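Local coordinates for protein stiv-a81 (Sulfolobus Turreted Icosahedral Virus, PDB 3RKL) that is of unknown function but pairs a helical hairpin with a small antiparallel sheet and assembles with other copies of itself, consistent with a four-helix bundle, at residues A33-Q38 with H62-Y67; K41-L46 with T55-L60. The protein carries 1 engineered substitution. All coordinates share one frame; numbering follows the deposited sequence. Where two conformers were deposited one is given.

Contact 1 of 2, residues A33-Q38 with H62-Y67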
loop_
_atom_site.group_PDB
_atom_site.type_symbol
_atom_site.label_atom_id
_atom_site.label_comp_id
_atom_site.label_asym_id
_atom_site.label_seq_id
_atom_site.Cartn_x
_atom_site.Cartn_y
_atom_site.Cartn_z
ATOM N N ALA A 33 1.507 1.648 16.370
ATOM C CA ALA A 33 2.458 2.250 15.442
ATOM C C ALA A 33 1.739 2.876 14.245
ATOM O O ALA A 33 2.105 3.951 13.779
ATOM C CB ALA A 33 3.527 1.231 14.967
ATOM N N GLU A 34 0.743 2.167 13.742
ATOM C CA GLU A 34 -0.060 2.644 12.628
ATOM C C GLU A 34 -0.813 3.925 13.001
ATOM O O GLU A 34 -0.875 4.865 12.207
ATOM C CB GLU A 34 -1.024 1.539 12.208
ATOM C CG GLU A 34 -1.793 1.817 10.961
ATOM C CD GLU A 34 -2.630 0.632 10.538
ATOM O OE1 GLU A 34 -3.164 -0.078 11.422
ATOM O OE2 GLU A 34 -2.755 0.412 9.318
ATOM N N ILE A 35 -1.384 3.957 14.211
ATOM C CA ILE A 35 -2.093 5.146 14.690
ATOM C C ILE A 35 -1.149 6.344 14.777
ATOM O O ILE A 35 -1.482 7.450 14.347
ATOM C CB ILE A 35 -2.813 4.864 16.040
ATOM C CG1 ILE A 35 -4.035 3.984 15.796
ATOM C CG2 ILE A 35 -3.195 6.173 16.751
ATOM C CD1 ILE A 35 -4.536 3.254 17.033
ATOM N N VAL A 36 0.038 6.138 15.345
ATOM C CA VAL A 36 1.021 7.203 15.457
ATOM C C VAL A 36 1.417 7.711 14.069
ATOM O O VAL A 36 1.463 8.917 13.838
ATOM C CB VAL A 36 2.250 6.728 16.269
ATOM C CG1 VAL A 36 3.392 7.723 16.208
ATOM C CG2 VAL A 36 1.835 6.472 17.742
ATOM N N TYR A 37 1.693 6.796 13.141
ATOM C CA TYR A 37 2.040 7.180 11.776
ATOM C C TYR A 37 0.907 8.006 11.141
ATOM O O TYR A 37 1.143 9.060 10.533
ATOM C CB TYR A 37 2.319 5.946 10.916
ATOM C CG TYR A 37 2.657 6.311 9.500
ATOM C CD1 TYR A 37 3.962 6.610 9.137
ATOM C CD2 TYR A 37 1.671 6.416 8.535
ATOM C CE1 TYR A 37 4.271 6.974 7.842
ATOM C CE2 TYR A 37 1.978 6.780 7.229
ATOM C CZ TYR A 37 3.285 7.055 6.899
ATOM O OH TYR A 37 3.606 7.418 5.612
ATOM N N GLN A 38 -0.312 7.502 11.266
ATOM C CA GLN A 38 -1.475 8.175 10.677
ATOM C C GLN A 38 -1.704 9.567 11.271
ATOM O O GLN A 38 -2.034 10.512 10.539
ATOM C CB GLN A 38 -2.721 7.302 10.819
ATOM C CG GLN A 38 -2.698 6.120 9.868
ATOM C CD GLN A 38 -3.978 5.309 9.827
ATOM O OE1 GLN A 38 -5.092 5.833 9.985
ATOM N NE2 GLN A 38 -3.824 4.016 9.546
ATOM N N HIS A 62 1.256 12.178 20.829
ATOM C CA HIS A 62 2.181 11.898 21.909
ATOM C C HIS A 62 1.670 10.778 22.811
ATOM O O HIS A 62 2.413 9.884 23.173
ATOM C CB HIS A 62 2.446 13.153 22.731
ATOM C CG HIS A 62 3.337 12.913 23.905
ATOM N ND1 HIS A 62 4.569 12.312 23.784
ATOM C CD2 HIS A 62 3.174 13.181 25.219
ATOM C CE1 HIS A 62 5.123 12.211 24.980
ATOM N NE2 HIS A 62 4.304 12.747 25.865
ATOM N N GLU A 63 0.398 10.849 23.160
ATOM C CA GLU A 63 -0.238 9.844 24.013
ATOM C C GLU A 63 -0.038 8.435 23.451
ATOM O O GLU A 63 0.423 7.518 24.142
ATOM C CB GLU A 63 -1.725 10.196 24.130
ATOM C CG GLU A 63 -2.611 9.166 24.717
ATOM C CD GLU A 63 -4.079 9.609 24.814
ATOM O OE1 GLU A 63 -4.451 10.682 24.266
ATOM O OE2 GLU A 63 -4.863 8.865 25.447
ATOM N N TYR A 64 -0.395 8.263 22.185
ATOM C CA TYR A 64 -0.302 6.940 21.558
ATOM C C TYR A 64 1.151 6.483 21.401
ATOM O O TYR A 64 1.434 5.305 21.541
ATOM C CB TYR A 64 -1.115 6.890 20.260
ATOM C CG TYR A 64 -2.554 6.579 20.567
ATOM C CD1 TYR A 64 -3.000 5.266 20.561
ATOM C CD2 TYR A 64 -3.449 7.575 20.944
ATOM C CE1 TYR A 64 -4.299 4.942 20.879
ATOM C CE2 TYR A 64 -4.765 7.257 21.278
ATOM C CZ TYR A 64 -5.172 5.930 21.250
ATOM O OH TYR A 64 -6.460 5.585 21.566
ATOM N N ALA A 65 2.075 7.413 21.167
ATOM C CA ALA A 65 3.499 7.075 21.131
ATOM C C ALA A 65 3.987 6.596 22.507
ATOM O O ALA A 65 4.819 5.691 22.605
ATOM C CB ALA A 65 4.322 8.272 20.649
ATOM N N ILE A 66 3.465 7.207 23.569
ATOM C CA ILE A 66 3.791 6.790 24.938
ATOM C C ILE A 66 3.277 5.355 25.189
ATOM O O ILE A 66 4.009 4.512 25.720
ATOM C CB ILE A 66 3.234 7.782 25.978
ATOM C CG1 ILE A 66 4.066 9.072 25.982
ATOM C CG2 ILE A 66 3.182 7.145 27.379
ATOM C CD1 ILE A 66 5.427 8.958 26.677
ATOM N N TYR A 67 2.048 5.075 24.766
ATOM C CA TYR A 67 1.464 3.734 24.951
ATOM C C TYR A 67 2.282 2.681 24.192
ATOM O O TYR A 67 2.529 1.571 24.684
ATOM C CB TYR A 67 0.020 3.705 24.480
ATOM C CG TYR A 67 -0.897 4.683 25.189
ATOM C CD1 TYR A 67 -0.614 5.144 26.477
ATOM C CD2 TYR A 67 -2.048 5.133 24.572
ATOM C CE1 TYR A 67 -1.442 6.038 27.107
ATOM C CE2 TYR A 67 -2.900 6.014 25.217
ATOM C CZ TYR A 67 -2.584 6.464 26.472
ATOM O OH TYR A 67 -3.440 7.364 27.088
#

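Contact 2 of 2, residues K41-L46 with T55-L60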
loop_
_atom_site.group_PDB
_atom_site.type_symbol
_atom_site.label_atom_id
_atom_site.label_comp_id
_atom_site.label_asym_id
_atom_site.label_seq_id
_atom_site.Cartn_x
_atom_site.Cartn_y
_atom_site.Cartn_z
ATOM N N LYS A 41 0.981 11.898 9.854
ATOM C CA LYS A 41 0.717 12.230 8.464
ATOM C C LYS A 41 -0.461 13.182 8.322
ATOM O O LYS A 41 -0.461 14.035 7.438
ATOM C CB LYS A 41 0.431 10.973 7.640
ATOM C CG LYS A 41 0.372 11.255 6.146
ATOM C CD LYS A 41 0.744 10.021 5.310
ATOM C CE LYS A 41 1.476 10.402 4.033
ATOM N NZ LYS A 41 2.824 10.985 4.303
ATOM N N LEU A 42 -1.467 13.014 9.171
ATOM C CA LEU A 42 -2.637 13.898 9.159
ATOM C C LEU A 42 -2.241 15.322 9.558
ATOM O O LEU A 42 -2.688 16.283 8.957
ATOM C CB LEU A 42 -3.707 13.370 10.110
ATOM C CG LEU A 42 -4.932 14.267 10.301
ATOM C CD1 LEU A 42 -5.676 14.516 8.980
ATOM C CD2 LEU A 42 -5.847 13.642 11.339
ATOM N N ILE A 43 -1.412 15.440 10.587
ATOM C CA ILE A 43 -0.917 16.751 11.010
ATOM C C ILE A 43 -0.164 17.418 9.856
ATOM O O ILE A 43 -0.370 18.597 9.568
ATOM C CB ILE A 43 -0.064 16.638 12.275
ATOM C CG1 ILE A 43 -0.943 16.268 13.466
ATOM C CG2 ILE A 43 0.693 17.942 12.534
ATOM C CD1 ILE A 43 -0.162 15.867 14.701
ATOM N N GLU A 44 0.672 16.647 9.169
ATOM C CA GLU A 44 1.428 17.155 8.033
ATOM C C GLU A 44 0.513 17.711 6.943
ATOM O O GLU A 44 0.742 18.796 6.408
ATOM C CB GLU A 44 2.297 16.046 7.443
ATOM C CG GLU A 44 3.201 16.536 6.328
ATOM C CD GLU A 44 3.939 15.424 5.606
ATOM O OE1 GLU A 44 3.781 14.238 5.952
ATOM O OE2 GLU A 44 4.667 15.752 4.654
ATOM N N LYS A 45 -0.527 16.952 6.618
ATOM C CA LYS A 45 -1.437 17.328 5.551
ATOM C C LYS A 45 -2.294 18.526 5.951
ATOM O O LYS A 45 -2.512 19.435 5.144
ATOM C CB LYS A 45 -2.340 16.141 5.162
ATOM C CG LYS A 45 -1.591 15.001 4.466
ATOM C CD LYS A 45 -0.787 15.460 3.247
ATOM C CE LYS A 45 -0.107 14.273 2.569
ATOM N NZ LYS A 45 0.578 14.667 1.305
ATOM N N LEU A 46 -2.753 18.547 7.199
ATOM C CA LEU A 46 -3.558 19.681 7.679
ATOM C C LEU A 46 -2.730 20.958 7.704
ATOM O O LEU A 46 -3.255 22.059 7.507
ATOM C CB LEU A 46 -4.138 19.416 9.065
ATOM C CG LEU A 46 -5.307 18.439 9.130
ATOM C CD1 LEU A 46 -5.610 18.095 10.573
ATOM C CD2 LEU A 46 -6.533 19.027 8.450
ATOM N N THR A 55 -4.334 21.421 18.817
ATOM C CA THR A 55 -3.464 20.855 19.854
ATOM C C THR A 55 -3.865 19.441 20.232
ATOM O O THR A 55 -3.012 18.633 20.614
ATOM C CB THR A 55 -3.483 21.717 21.140
ATOM O OG1 THR A 55 -3.042 23.041 20.830
ATOM C CG2 THR A 55 -2.569 21.115 22.198
ATOM N N GLU A 56 -5.159 19.142 20.134
ATOM C CA GLU A 56 -5.647 17.800 20.430
ATOM C C GLU A 56 -4.948 16.741 19.583
ATOM O O GLU A 56 -4.688 15.641 20.074
ATOM C CB GLU A 56 -7.159 17.692 20.217
ATOM C CG GLU A 56 -7.751 16.354 20.639
ATOM C CD GLU A 56 -7.464 16.014 22.096
ATOM O OE1 GLU A 56 -8.024 16.690 22.984
ATOM O OE2 GLU A 56 -6.678 15.069 22.351
ATOM N N LEU A 57 -4.667 17.050 18.313
ATOM C CA LEU A 57 -3.978 16.087 17.443
ATOM C C LEU A 57 -2.547 15.817 17.907
ATOM O O LEU A 57 -2.112 14.666 17.903
ATOM C CB LEU A 57 -3.997 16.524 15.968
ATOM C CG LEU A 57 -5.370 16.482 15.275
ATOM C CD1 LEU A 57 -5.219 16.868 13.814
ATOM C CD2 LEU A 57 -6.011 15.111 15.376
ATOM N N TYR A 58 -1.828 16.861 18.317
ATOM C CA TYR A 58 -0.464 16.699 18.853
ATOM C C TYR A 58 -0.467 15.913 20.173
ATOM O O TYR A 58 0.431 15.087 20.424
ATOM C CB TYR A 58 0.239 18.044 19.060
ATOM C CG TYR A 58 0.547 18.804 17.784
ATOM C CD1 TYR A 58 1.753 18.655 17.132
ATOM C CD2 TYR A 58 -0.377 19.701 17.251
ATOM C CE1 TYR A 58 2.028 19.360 15.954
ATOM C CE2 TYR A 58 -0.109 20.411 16.081
ATOM C CZ TYR A 58 1.094 20.235 15.443
ATOM O OH TYR A 58 1.355 20.933 14.281
ATOM N N ASN A 59 -1.469 16.189 21.008
ATOM C CA ASN A 59 -1.671 15.475 22.269
ATOM C C ASN A 59 -1.928 13.980 22.035
ATOM O O ASN A 59 -1.284 13.143 22.670
ATOM C CB ASN A 59 -2.825 16.097 23.070
ATOM C CG ASN A 59 -2.473 17.455 23.652
ATOM O OD1 ASN A 59 -1.321 17.716 23.985
ATOM N ND2 ASN A 59 -3.473 18.326 23.786
ATOM N N LEU A 60 -2.840 13.659 21.112
ATOM C CA LEU A 60 -3.133 12.258 20.757
ATOM C C LEU A 60 -1.888 11.556 20.240
ATOM O O LEU A 60 -1.611 10.406 20.580
ATOM C CB LEU A 60 -4.215 12.172 19.674
ATOM C CG LEU A 60 -5.677 12.394 20.054
ATOM C CD1 LEU A 60 -6.507 12.478 18.781
ATOM C CD2 LEU A 60 -6.190 11.285 20.962
#

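Contact 1 of 2, residues A33-Q38 with H62-Y67
Tyr67 OH donates a 2.6 Å hydrogen bond to Glu63 OE2, one turn earlier on helix 55-80, arriving on the anti side, about 20° out of the carboxylate plane; beside this pair stands Tyr64, the ring that meets Ile35 across the contact. The setting is an antiparallel helical hairpin, with the two short axes 9.0 Å apart at 154°. Ile35 reaches over with CG2, its branch anti to the backbone N, and a methyl CH-pi contact results: CG2 lies 4.2 Å from the centroid of the Tyr64 ring. It touches the end of the ring nearer the backbone. Over the other face, toward the rim of the Tyr64 ring, lies Tyr67 CD2, so Tyr64 is held between an aliphatic branch and a second aromatic. Glu63 O in turn stands over the centre of the Tyr67 ring. Outside the pair, Tyr67 stacks on Phe20, tying the hairpin to the sheet, while Ala65 packs on Thr72 of the second subunit. The CA atoms of Val36 and Ala65 approach to 6.2 Å, consistent with the small side chain of Ala65. The Val36 methyl CG2 meets the CB atoms of Tyr64 and Ala65 and presses onto the peptide between them, 3.6 Å from Ala65 N and 3.7 Å from Tyr64 C.

Contact 2 of 2, residues K41-L46 with T55-L60
Ile43 overlaps the ring of Tyr58 with its CD1 methyl, which sits 4.2 Å from the ring centroid and only 13° off the normal, a CH-pi contact over one face. Its other branch, CG2, moves along to the phenol end of the same ring and comes 3.5 Å from Tyr58 OH, so the isoleucine spans the ring from its inner part to the hydroxyl. With chi1 at -69°, CG1 stands beside the backbone N and CG2 anti to it, which directs both branches at the partner helix. The CG1 arm also runs past Leu57 in the opposing direction, CG1 meeting Leu57 CB at 4.0 Å while CD1 lies beside the Leu57 carbonyl. Leu57 is the second large contributor. Its CD1 meets two leucines whose side chains each cross that of Leu57 at about a right angle: Leu46 CD1 at 3.5 Å, tighter than usual van der Waals contact, and Leu42 CD2 at 4.1 Å. Because Leu42 and Leu46 are one turn apart on their helix, Leu57 CD1 bridges successive turns. Val53, in the connecting loop, touches both Leu46 and Tyr58. The Tyr58 ring also meets Phe75 of the second subunit, and Glu44 OE1 forms a salt bridge with Lys30 of that subunit. The axes run 10.5 Å apart at 156°, and this largely aliphatic seam, flanked by a tyrosine at the turn end, is that of an antiparallel helical hairpin, consistent with half of a four-helix bundle.

Both contacts join helix 25-46 to helix 55-80, and their centres lie about 11 Å apart along one hairpin. Contact 1 is near the middle of the chain, about 4 Å from its centre, where the sheet also covers helix 55-80; contact 2 lies about 13 Å out, beside the connecting loop. Both are buried and apolar across the interface. They differ in fit: the axes are closer at contact 1, where an alanine faces a valine, and wider at contact 2, where larger leucines intervene and more surface is buried. Each has an isoleucine methyl over a tyrosine face, and each touches the second subunit.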